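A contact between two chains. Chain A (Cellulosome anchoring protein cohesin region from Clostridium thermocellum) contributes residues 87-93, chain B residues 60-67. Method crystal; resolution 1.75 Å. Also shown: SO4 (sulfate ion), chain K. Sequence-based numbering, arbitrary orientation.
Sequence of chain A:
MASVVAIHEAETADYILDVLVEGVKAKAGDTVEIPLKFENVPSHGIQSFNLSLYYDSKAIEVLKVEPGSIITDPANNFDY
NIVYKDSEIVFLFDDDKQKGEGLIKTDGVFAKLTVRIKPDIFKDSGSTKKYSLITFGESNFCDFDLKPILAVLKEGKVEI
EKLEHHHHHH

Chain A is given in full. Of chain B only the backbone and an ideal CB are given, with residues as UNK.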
# COMPACT_ATOMS: atom_id res chain seq x y z
N SER A 87 -8.74 -10.89 3.32
CA SER A 87 -9.36 -10.22 2.17
C SER A 87 -8.86 -8.80 2.07
O SER A 87 -9.64 -7.86 1.99
CB SER A 87 -10.88 -10.21 2.31
OG SER A 87 -11.34 -11.54 2.45
N GLU A 88 -7.54 -8.68 2.09
CA GLU A 88 -6.88 -7.39 2.10
C GLU A 88 -5.89 -7.30 0.94
O GLU A 88 -5.16 -8.25 0.66
CB GLU A 88 -6.14 -7.20 3.44
CG GLU A 88 -5.55 -5.80 3.62
CD GLU A 88 -4.53 -5.67 4.76
OE1 GLU A 88 -3.86 -6.67 5.11
OE2 GLU A 88 -4.37 -4.55 5.29
N ILE A 89 -5.88 -6.16 0.26
CA ILE A 89 -4.89 -5.92 -0.76
C ILE A 89 -4.01 -4.78 -0.28
O ILE A 89 -4.49 -3.67 0.03
CB ILE A 89 -5.51 -5.48 -2.07
CG1 ILE A 89 -6.65 -6.42 -2.49
CG2 ILE A 89 -4.43 -5.40 -3.14
CD1 ILE A 89 -7.36 -5.92 -3.70
N VAL A 90 -2.72 -5.06 -0.19
CA VAL A 90 -1.76 -4.08 0.33
C VAL A 90 -0.86 -3.62 -0.82
O VAL A 90 -0.38 -4.43 -1.62
CB VAL A 90 -0.90 -4.68 1.46
CG1 VAL A 90 -0.12 -3.59 2.16
CG2 VAL A 90 -1.80 -5.38 2.47
N PHE A 91 -0.66 -2.32 -0.90
CA PHE A 91 0.20 -1.73 -1.92
C PHE A 91 1.39 -1.06 -1.24
O PHE A 91 1.26 -0.47 -0.17
CB PHE A 91 -0.54 -0.63 -2.68
CG PHE A 91 -1.76 -1.11 -3.38
CD1 PHE A 91 -1.68 -1.53 -4.70
CD2 PHE A 91 -2.98 -1.12 -2.76
CE1 PHE A 91 -2.81 -1.98 -5.37
CE2 PHE A 91 -4.12 -1.55 -3.43
CZ PHE A 91 -4.01 -1.97 -4.74
N LEU A 92 2.55 -1.15 -1.88
CA LEU A 92 3.72 -0.41 -1.46
C LEU A 92 4.40 0.19 -2.68
O LEU A 92 4.78 -0.52 -3.64
CB LEU A 92 4.67 -1.32 -0.72
CG LEU A 92 5.93 -0.61 -0.22
CD1 LEU A 92 5.61 0.39 0.90
CD2 LEU A 92 6.92 -1.65 0.25
N PHE A 93 4.59 1.51 -2.63
CA PHE A 93 5.32 2.22 -3.66
C PHE A 93 6.47 2.98 -3.04
O PHE A 93 6.31 3.57 -1.98
CB PHE A 93 4.40 3.22 -4.35
CG PHE A 93 5.14 4.18 -5.23
CD1 PHE A 93 5.45 3.84 -6.53
CD2 PHE A 93 5.57 5.39 -4.73
CE1 PHE A 93 6.18 4.71 -7.34
CE2 PHE A 93 6.31 6.27 -5.52
CZ PHE A 93 6.62 5.92 -6.84
N UNK B 60 11.71 -5.47 5.44
CA UNK B 60 10.83 -4.32 5.69
C UNK B 60 9.71 -4.26 4.65
O UNK B 60 8.55 -4.00 5.01
CB UNK B 60 11.63 -3.02 5.67
N UNK B 61 10.05 -4.50 3.37
CA UNK B 61 9.06 -4.50 2.30
C UNK B 61 8.00 -5.55 2.62
O UNK B 61 6.80 -5.25 2.55
CB UNK B 61 9.71 -4.77 0.94
N UNK B 62 8.42 -6.76 2.96
CA UNK B 62 7.48 -7.85 3.31
C UNK B 62 6.56 -7.49 4.47
O UNK B 62 5.36 -7.81 4.48
CB UNK B 62 8.26 -9.12 3.67
N UNK B 63 7.12 -6.83 5.47
CA UNK B 63 6.37 -6.40 6.62
C UNK B 63 5.33 -5.37 6.19
O UNK B 63 4.17 -5.46 6.57
CB UNK B 63 7.30 -5.83 7.69
N UNK B 64 5.72 -4.41 5.35
CA UNK B 64 4.81 -3.34 5.00
C UNK B 64 3.72 -3.84 4.04
O UNK B 64 2.65 -3.23 3.94
CB UNK B 64 5.58 -2.18 4.38
N UNK B 65 4.02 -4.93 3.33
CA UNK B 65 3.06 -5.58 2.44
C UNK B 65 2.19 -6.60 3.21
O UNK B 65 1.36 -7.27 2.62
CB UNK B 65 3.80 -6.27 1.29
N UNK B 66 2.41 -6.70 4.53
CA UNK B 66 1.71 -7.65 5.40
C UNK B 66 1.94 -9.12 5.00
O UNK B 66 1.10 -10.00 5.24
CB UNK B 66 0.21 -7.35 5.38
N UNK B 67 3.08 -9.38 4.36
CA UNK B 67 3.51 -10.76 4.06
C UNK B 67 4.04 -11.46 5.31
O UNK B 67 4.04 -12.70 5.39
CB UNK B 67 4.59 -10.76 2.97
S SO4 K . 9.87 -11.70 -1.71
O1 SO4 K . 9.27 -11.22 -2.95
O2 SO4 K . 11.27 -12.05 -1.97
O3 SO4 K . 9.82 -10.64 -0.71
O4 SO4 K . 9.13 -12.86 -1.21

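The chain B helix ends over a chain A strand whose alternate side chains, E88(A), V90(A) and L92(A), point toward it, so the strand offers a carboxylate at one end and aliphatic carbon at the other.

Position 60 has nothing of the strand within 5.5 Å of its ideal CB; this contact sets no rule there. It is L60(B).

At 61 the CB points sideways, yet lies 4.2 Å from CD2 of L92(A). Any side chain with a methylene stem could lie along that methyl, and a long one could carry a polar end past it. The residue is K61(B): its CG packs 3.8 Å from L92(A) CD2, while NZ is hydrogen-bonded elsewhere in the structure.

Position 62 points away from the strand, with a sulfate within reach of a long side chain. The strand sets no rule; a long basic chain could reach the sulfate, an ion probably from the crystallisation liquor. R62(B) binds it in a near-planar fork, NE to SO4 O3 at 2.7 Å and NH2 to SO4 O2 at 3.1 Å. Position 63 is out of reach, and the strand cannot specify its residue, Y63(B).

At 64 the CB again points sideways, 4.3 Å from L92(A) CD1. An aliphatic chain is the natural answer, with several shapes possible. L64(B), chi1 m and chi2 t, brings its CD1 4.1 Å from L92(A) CD1. Its backbone O also sits 3.3 Å from V90(A) CG1, a contact independent of the side chain.

Position 65 lies where the two backbones run closest, its CA 5.5 Å from that of V90(A). The CB is directed sideways, 4.8 Å from V90(A) CG1 and 5.4 Å from L92(A) CB, so a flexible apolar chain that turns back to the strand would gain most. L65(B) does this: its CD2 reaches 3.6 Å from L92(A) CB and 4.5 Å from V90(A) CG1.

At 66 the backbone leaves the helix with phi 60° and psi 27°, in a Schellman motif. Glycine or asparagine would be easy choices for that phi, but the CB points toward chain A, 4.1 Å from E88(A) OE1 and 4.0 Å from V90(A) CG2. A donor with some apolar surface suits the pair, whether lysine, arginine, glutamine or an aromatic NH. H66(B) donates from ND1 to E88(A) OE1 at 2.9 Å and 164°, with the carboxylate oxygen near the ring plane, while V90(A) CG1 sits over one ring face, 4.3 Å from the centroid, in a CH-pi contact.

Position 67 is out of reach of the strand and could vary freely here; it is M67(B).

Chain B 60-67: LKRYLLHM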
# COMPACT_ATOMS: atom_id res chain seq x y z
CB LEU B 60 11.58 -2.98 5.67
CG LEU B 60 11.99 -2.41 7.01
CD1 LEU B 60 13.07 -3.29 7.61
CD2 LEU B 60 12.48 -0.99 6.83
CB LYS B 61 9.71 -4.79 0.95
CG LYS B 61 8.76 -4.92 -0.23
CD LYS B 61 9.43 -5.41 -1.52
CE LYS B 61 10.18 -4.29 -2.23
NZ LYS B 61 10.43 -4.52 -3.71
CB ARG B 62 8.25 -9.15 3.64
CG ARG B 62 8.87 -9.83 2.44
CD ARG B 62 9.65 -11.06 2.87
NE ARG B 62 10.33 -11.70 1.77
CZ ARG B 62 11.23 -12.67 1.91
NH1 ARG B 62 11.56 -13.10 3.12
NH2 ARG B 62 11.80 -13.21 0.84
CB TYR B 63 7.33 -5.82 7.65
CG TYR B 63 6.69 -5.27 8.90
CD1 TYR B 63 6.49 -6.08 10.01
CD2 TYR B 63 6.31 -3.95 8.98
CE1 TYR B 63 5.90 -5.56 11.18
CE2 TYR B 63 5.73 -3.42 10.12
CZ TYR B 63 5.53 -4.23 11.22
OH TYR B 63 4.95 -3.69 12.35
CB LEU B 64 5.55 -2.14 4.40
CG LEU B 64 6.45 -1.41 5.39
CD1 LEU B 64 7.20 -0.31 4.64
CD2 LEU B 64 5.65 -0.83 6.58
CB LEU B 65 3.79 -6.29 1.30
CG LEU B 65 4.35 -5.40 0.15
CD1 LEU B 65 5.21 -6.20 -0.80
CD2 LEU B 65 3.25 -4.66 -0.63
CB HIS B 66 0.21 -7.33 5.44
CG HIS B 66 -0.08 -5.94 5.88
ND1 HIS B 66 -1.36 -5.46 6.04
CD2 HIS B 66 0.75 -4.92 6.21
CE1 HIS B 66 -1.30 -4.20 6.44
NE2 HIS B 66 -0.03 -3.85 6.54
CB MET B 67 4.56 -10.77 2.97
CG MET B 67 4.03 -10.30 1.64
SD MET B 67 5.31 -9.99 0.43
CE MET B 67 5.91 -11.65 0.13
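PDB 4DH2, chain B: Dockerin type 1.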